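Local coordinates for bradyzoite surface antigen BSR4 (Toxoplasma gondii, PDB 2JKS), which is a bradyzoite-stage surface antigen of the SRS (SAG1-related) superfamily, probably displayed on the parasite surface, and binds zinc ions, at residues A[135-140]-A[152-158]; A[102-106]-A[116-120]; A[175-179]-A[274-278]. All coordinates share one frame; numbering follows the deposited sequence.

Contacts 1 and 2 belong to the same SRS domain. Contact 1 (135-140 with 152-158) is a buried hairpin of one sheet. Contact 2 (102-106 with 116-120) is a partly buried hairpin at the edge of the facing sheet. The two touch where Val-136 CG1 meets Trp-103 NE1 at 3.7 Å and where Cys-138 SG lies 4.1 Å from Trp-118 CZ3. Contact 3 (175-179 with 274-278) sits in the other SRS domain, its centre about 34 Å from that of contact 1. Backbone hydrogen bonds dominate contact 1. Tryptophan packing joins them in contact 2. Contact 3 is buried and rests on sulfur and ring packing.

Contact 1: residues A[135-140]-A[152-158]; sequences VVGCQA and TAACKLT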
# COMPACT_ATOMS: atom_id res chain seq x y z
N VAL A 135 -0.30 -14.26 -4.93
CA VAL A 135 -0.27 -15.72 -4.77
C VAL A 135 1.03 -16.23 -5.45
O VAL A 135 1.44 -15.76 -6.53
CB VAL A 135 -1.58 -16.42 -5.38
CG1 VAL A 135 -1.36 -17.90 -5.67
CG2 VAL A 135 -2.79 -16.30 -4.44
N VAL A 136 1.67 -17.17 -4.78
CA VAL A 136 2.79 -17.95 -5.32
C VAL A 136 2.47 -19.40 -4.87
O VAL A 136 1.59 -19.63 -4.03
CB VAL A 136 4.22 -17.46 -4.81
CG1 VAL A 136 4.59 -16.02 -5.33
CG2 VAL A 136 4.31 -17.49 -3.23
N GLY A 137 3.16 -20.36 -5.44
CA GLY A 137 2.87 -21.74 -5.11
C GLY A 137 3.96 -22.65 -5.62
O GLY A 137 4.87 -22.20 -6.31
N CYS A 138 3.89 -23.93 -5.25
CA CYS A 138 4.76 -24.94 -5.85
C CYS A 138 3.87 -26.08 -6.32
O CYS A 138 2.84 -26.32 -5.74
CB CYS A 138 5.80 -25.44 -4.84
SG CYS A 138 7.03 -24.18 -4.51
N GLN A 139 4.29 -26.75 -7.39
CA GLN A 139 3.58 -27.94 -7.89
C GLN A 139 4.63 -29.02 -8.12
O GLN A 139 5.72 -28.74 -8.66
CB GLN A 139 2.85 -27.62 -9.18
CG GLN A 139 1.92 -28.73 -9.67
CD GLN A 139 0.83 -28.20 -10.55
OE1 GLN A 139 -0.32 -28.04 -10.14
NE2 GLN A 139 1.19 -27.91 -11.79
N ALA A 140 4.30 -30.24 -7.69
CA ALA A 140 5.19 -31.36 -7.77
C ALA A 140 4.52 -32.30 -8.75
O ALA A 140 3.31 -32.53 -8.65
CB ALA A 140 5.35 -32.00 -6.43
N THR A 152 -0.12 -34.49 -10.40
CA THR A 152 0.40 -33.35 -9.65
C THR A 152 -0.23 -33.18 -8.24
O THR A 152 -1.34 -33.66 -7.96
CB THR A 152 0.21 -32.03 -10.43
OG1 THR A 152 -1.18 -31.74 -10.53
CG2 THR A 152 0.78 -32.15 -11.79
N ALA A 153 0.52 -32.51 -7.36
CA ALA A 153 -0.06 -31.89 -6.19
C ALA A 153 0.57 -30.50 -6.14
O ALA A 153 1.61 -30.25 -6.77
CB ALA A 153 0.26 -32.68 -4.96
N ALA A 154 -0.07 -29.60 -5.41
CA ALA A 154 0.43 -28.22 -5.31
C ALA A 154 0.16 -27.62 -3.92
O ALA A 154 -0.69 -28.12 -3.19
CB ALA A 154 -0.22 -27.38 -6.40
N CYS A 155 0.91 -26.58 -3.58
CA CYS A 155 0.60 -25.71 -2.43
C CYS A 155 0.32 -24.36 -3.00
O CYS A 155 1.01 -23.89 -3.92
CB CYS A 155 1.82 -25.51 -1.53
SG CYS A 155 2.20 -26.89 -0.50
N LYS A 156 -0.66 -23.71 -2.43
CA LYS A 156 -0.90 -22.32 -2.77
C LYS A 156 -0.72 -21.35 -1.57
O LYS A 156 -1.29 -21.55 -0.51
CB LYS A 156 -2.28 -22.24 -3.41
CG LYS A 156 -2.73 -20.88 -3.71
CD LYS A 156 -4.21 -20.91 -3.57
CE LYS A 156 -4.83 -20.04 -4.62
NZ LYS A 156 -6.28 -20.18 -4.47
N LEU A 157 0.08 -20.29 -1.75
CA LEU A 157 0.31 -19.34 -0.69
C LEU A 157 -0.23 -17.97 -1.07
O LEU A 157 0.21 -17.40 -2.04
CB LEU A 157 1.82 -19.22 -0.36
CG LEU A 157 2.20 -18.24 0.78
CD1 LEU A 157 1.57 -18.65 2.12
CD2 LEU A 157 3.72 -18.07 0.93
N THR A 158 -1.18 -17.46 -0.30
CA THR A 158 -1.61 -16.09 -0.46
C THR A 158 -0.79 -15.18 0.49
O THR A 158 -0.77 -15.39 1.69
CB THR A 158 -3.13 -15.94 -0.21
OG1 THR A 158 -3.85 -16.77 -1.14
CG2 THR A 158 -3.57 -14.48 -0.36
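Val-136 and Leu-157 face each other as an antiparallel hydrogen-bonded pair. Cys-138 with Cys-155 and Ala-140 with Ala-153 repeat the pattern, giving six backbone bonds in all. The bond from Leu-157 N to Val-136 O is short at 2.8 Å and nearly straight, with 166° at the hydrogen. That from Cys-138 N to Cys-155 O is longer at 3.2 Å and more bent, 142°. The strands come closest at Gln-139 and Ala-154, with CA atoms 4.1 Å apart. CA-H...O contacts fill in between, as from Val-135 CA to Leu-157 O at 3.2 Å.

Side chains also touch on both faces. Val-136 and Leu-157 make an apolar contact side by side, with CG2 of the valine 4.2 Å from CB of the leucine. They point into the interior with the two cysteines and reach Phe-44. On the other face Val-135 splits its branches. CG1, anti to the backbone N (chi1 160°), touches Lys-156 CG at 3.8 Å. CG2 meets Thr-158 OG1 at 3.5 Å. Gln-139 lies across Thr-152 at a slant, with its CG 3.8 Å from Thr-152 CB.

The polar end of Gln-139 is held elsewhere, its OE1 accepting a hydrogen bond from Gly-80 N. The paired cysteines are not bonded to each other. Cys-138 is in a disulfide with Cys-46, and Cys-155 joins Cys-16. Backbone bonds thus close the hairpin, while its sulfurs tie it covalently to the facing sheet.

Contact 2: residues A[102-106]-A[116-120]; sequences NWKVN and QKWSL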
# COMPACT_ATOMS: atom_id res chain seq x y z
N ASN A 102 11.58 -8.33 -5.93
CA ASN A 102 11.30 -9.68 -6.40
C ASN A 102 11.63 -10.62 -5.28
O ASN A 102 12.47 -10.30 -4.40
CB ASN A 102 12.20 -10.11 -7.58
CG ASN A 102 12.19 -9.18 -8.74
OD1 ASN A 102 13.20 -8.50 -9.01
ND2 ASN A 102 11.11 -9.19 -9.49
N TRP A 103 10.99 -11.79 -5.32
CA TRP A 103 11.42 -12.91 -4.50
C TRP A 103 12.83 -13.27 -4.95
O TRP A 103 13.13 -13.17 -6.12
CB TRP A 103 10.54 -14.12 -4.74
CG TRP A 103 9.18 -14.06 -4.08
CD1 TRP A 103 8.04 -13.53 -4.60
CD2 TRP A 103 8.83 -14.58 -2.79
NE1 TRP A 103 7.00 -13.67 -3.72
CE2 TRP A 103 7.44 -14.34 -2.61
CE3 TRP A 103 9.55 -15.23 -1.78
CZ2 TRP A 103 6.74 -14.75 -1.42
CZ3 TRP A 103 8.88 -15.63 -0.62
CH2 TRP A 103 7.48 -15.36 -0.44
N LYS A 104 13.66 -13.70 -4.02
CA LYS A 104 15.04 -14.03 -4.29
C LYS A 104 15.29 -15.46 -3.91
O LYS A 104 15.01 -15.85 -2.78
CB LYS A 104 15.98 -13.15 -3.49
CG LYS A 104 16.16 -11.79 -4.08
CD LYS A 104 16.96 -10.97 -3.16
CE LYS A 104 17.09 -9.53 -3.72
NZ LYS A 104 17.95 -8.76 -2.78
N VAL A 105 15.85 -16.22 -4.84
CA VAL A 105 16.30 -17.57 -4.51
C VAL A 105 17.44 -17.57 -3.45
O VAL A 105 18.33 -16.71 -3.44
CB VAL A 105 16.65 -18.37 -5.81
CG1 VAL A 105 17.96 -17.97 -6.31
CG2 VAL A 105 16.59 -19.87 -5.53
N ASN A 106 17.37 -18.49 -2.51
CA ASN A 106 18.43 -18.63 -1.56
C ASN A 106 19.50 -19.53 -2.20
O ASN A 106 19.22 -20.65 -2.66
CB ASN A 106 17.91 -19.02 -0.16
CG ASN A 106 16.91 -17.96 0.43
OD1 ASN A 106 16.69 -16.86 -0.15
ND2 ASN A 106 16.32 -18.27 1.58
N GLN A 116 14.16 -26.07 -2.75
CA GLN A 116 14.36 -24.68 -3.04
C GLN A 116 13.69 -23.77 -2.04
O GLN A 116 12.63 -24.09 -1.49
CB GLN A 116 13.86 -24.41 -4.45
CG GLN A 116 14.58 -25.29 -5.48
CD GLN A 116 13.75 -25.53 -6.71
OE1 GLN A 116 13.08 -26.57 -6.84
NE2 GLN A 116 13.78 -24.58 -7.63
N LYS A 117 14.34 -22.63 -1.80
CA LYS A 117 13.80 -21.67 -0.89
C LYS A 117 14.02 -20.26 -1.47
O LYS A 117 15.02 -20.02 -2.15
CB LYS A 117 14.41 -21.84 0.50
CG LYS A 117 13.77 -20.92 1.57
CD LYS A 117 14.26 -21.33 2.94
CE LYS A 117 13.85 -20.39 4.03
NZ LYS A 117 14.29 -21.05 5.32
N TRP A 118 13.06 -19.38 -1.19
CA TRP A 118 12.99 -18.01 -1.68
C TRP A 118 12.65 -17.09 -0.51
O TRP A 118 11.96 -17.51 0.42
CB TRP A 118 11.93 -17.83 -2.78
CG TRP A 118 12.13 -18.70 -3.97
CD1 TRP A 118 12.83 -18.39 -5.12
CD2 TRP A 118 11.65 -20.03 -4.14
NE1 TRP A 118 12.80 -19.46 -5.99
CE2 TRP A 118 12.07 -20.47 -5.42
CE3 TRP A 118 10.85 -20.89 -3.35
CZ2 TRP A 118 11.76 -21.76 -5.91
CZ3 TRP A 118 10.54 -22.16 -3.83
CH2 TRP A 118 10.99 -22.58 -5.11
N SER A 119 13.10 -15.84 -0.62
CA SER A 119 12.91 -14.79 0.40
C SER A 119 12.36 -13.57 -0.31
O SER A 119 12.84 -13.26 -1.40
CB SER A 119 14.30 -14.36 0.94
OG SER A 119 14.73 -15.25 1.93
N LEU A 120 11.39 -12.88 0.29
CA LEU A 120 10.89 -11.60 -0.22
C LEU A 120 11.03 -10.62 0.91
O LEU A 120 10.43 -10.81 1.98
CB LEU A 120 9.43 -11.68 -0.74
CG LEU A 120 8.69 -10.35 -1.01
CD1 LEU A 120 9.40 -9.57 -2.11
CD2 LEU A 120 7.18 -10.57 -1.38
O HOH W 1 16.81 -22.60 -3.56
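Asn-102 meets Leu-120 through its backbone, its O lying 3.9 Å from CD1 of the leucine. Trp-103 makes the main side-chain contact. Leu-120 CB sits over the face of its six-membered ring, 3.6 Å from the centroid and 13° off the normal, a CH-pi contact. The leucine CD2 reaches on to the indole NE1. Trp-103 CE3 also packs against Trp-118 CB at 3.7 Å. With CG anti to the carbonyl carbon (chi1 -76°), the indole swings in so that its face meets Leu-120 CB, the two side chains crossing at about a right angle.

Lys-104 and Ser-119 form an antiparallel hydrogen-bonded pair. Lys-104 N donates to Ser-119 O at 2.8 Å, and Ser-119 N returns a bond to Lys-104 O at 2.9 Å. The lysine chain is extended and leads away. Val-105 comes next, opposite Trp-118 in a non-hydrogen-bonded pair. Its CB lies 3.9 Å from the indole CD1, and CG2 reaches NE1. At Asn-106 the backbone N gives Lys-117 O a nearly straight bond, 2.8 Å and 170°. A water donates to Asn-106 O and accepts from Lys-117 N.

Strand 104-105 is outermost in its sheet. Strand 116-121 lies between it and strand 41-47; backbone hydrogen bonds link Trp-118 with Phe-44 and Leu-120 with Ala-42. Both indoles turn inward, onto Ile-61 of strand 53-67 and onto strand 132-141 of the opposing sheet.

Contact 3: residues A[175-179]-A[274-278]; sequences TCAYG and GCVPK
Cys-275 is the first residue of 274-278 to make close contact with the facing loop. Its SG approaches Cys-176 SG at 3.3 Å, but the two are not bonded to each other. Each is in its own disulfide, Cys-275 with Cys-202 and Cys-176 with Cys-301. Two disulfides thus touch through these sulfurs. Cys-275 CB also lies near the ring plane of Tyr-178, at its edge, 3.1 Å from OH and 3.6 Å from CE1. The tyrosine has CG anti to the carbonyl carbon (chi1 -48°), which carries the ring toward the strand. Its hydroxyl is hydrogen-bonded to Cys-202 O, so the phenol is fixed next to the partner half-cystine. Its side chain is also about 4 Å from that of Asp-205, a zinc ligand.

Val-276 takes part mainly through its backbone, its C lying 4.1 Å from Tyr-178 CE1. Its side chain sets off away from the loop and touches Gln-209 and Ser-300. Pro-277 ends the contact, with CD 4.1 Å from Tyr-178 CD1 as the two side chains cross at a slant.

Tyr-178 also bonds through its backbone to Leu-129 in the other SRS domain. Cys-176 and Tyr-178 lie in the loop between strands 173-175 and 187-191. Cys-275 sits on strand 269-277, between strands 301-307 and 206-209.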
# COMPACT_ATOMS: atom_id res chain seq x y z
N THR A 175 2.17 12.00 3.52
CA THR A 175 1.93 10.81 2.65
C THR A 175 0.67 10.08 3.09
O THR A 175 0.63 9.48 4.16
CB THR A 175 3.14 9.84 2.65
OG1 THR A 175 4.32 10.57 2.30
CG2 THR A 175 2.94 8.68 1.66
N CYS A 176 -0.37 10.18 2.27
CA CYS A 176 -1.66 9.56 2.58
C CYS A 176 -1.70 8.14 2.00
O CYS A 176 -1.19 7.89 0.91
CB CYS A 176 -2.84 10.38 2.00
SG CYS A 176 -3.30 11.84 2.98
N ALA A 177 -2.30 7.25 2.77
CA ALA A 177 -2.64 5.89 2.32
C ALA A 177 -4.07 5.56 2.77
O ALA A 177 -4.74 6.37 3.42
CB ALA A 177 -1.60 4.89 2.84
N TYR A 178 -4.56 4.38 2.39
CA TYR A 178 -6.00 4.13 2.30
C TYR A 178 -6.32 2.68 2.68
O TYR A 178 -7.48 2.24 2.55
CB TYR A 178 -6.50 4.40 0.85
CG TYR A 178 -6.00 5.71 0.28
CD1 TYR A 178 -6.57 6.93 0.70
CD2 TYR A 178 -4.91 5.75 -0.60
CE1 TYR A 178 -6.06 8.14 0.28
CE2 TYR A 178 -4.43 6.94 -1.05
CZ TYR A 178 -4.99 8.13 -0.58
OH TYR A 178 -4.51 9.29 -1.07
N GLY A 179 -5.32 1.96 3.20
CA GLY A 179 -5.52 0.60 3.71
C GLY A 179 -6.43 0.52 4.91
O GLY A 179 -6.62 1.52 5.60
N GLY A 274 -7.41 16.54 3.17
CA GLY A 274 -6.87 15.21 3.09
C GLY A 274 -7.05 14.57 1.74
O GLY A 274 -7.10 15.26 0.69
N CYS A 275 -7.10 13.23 1.78
CA CYS A 275 -7.16 12.40 0.58
C CYS A 275 -8.20 11.33 0.79
O CYS A 275 -8.22 10.64 1.82
CB CYS A 275 -5.78 11.77 0.28
SG CYS A 275 -4.42 12.91 0.04
N VAL A 276 -9.08 11.21 -0.21
CA VAL A 276 -10.05 10.11 -0.23
C VAL A 276 -9.72 9.14 -1.36
O VAL A 276 -9.09 9.55 -2.36
CB VAL A 276 -11.54 10.65 -0.29
CG1 VAL A 276 -11.80 11.55 0.92
CG2 VAL A 276 -11.74 11.44 -1.56
N PRO A 277 -10.05 7.83 -1.19
CA PRO A 277 -9.77 6.89 -2.29
C PRO A 277 -10.47 7.35 -3.56
O PRO A 277 -11.64 7.81 -3.50
CB PRO A 277 -10.40 5.55 -1.80
CG PRO A 277 -10.55 5.66 -0.35
CD PRO A 277 -10.65 7.17 -0.02
N LYS A 278 -9.77 7.28 -4.69
CA LYS A 278 -10.25 7.97 -5.88
C LYS A 278 -11.57 7.41 -6.40
O LYS A 278 -11.80 6.20 -6.36
CB LYS A 278 -9.19 8.08 -6.96
CG LYS A 278 -8.86 6.84 -7.73
CD LYS A 278 -7.76 7.20 -8.77
CE LYS A 278 -7.87 8.67 -9.27
NZ LYS A 278 -7.13 9.70 -8.40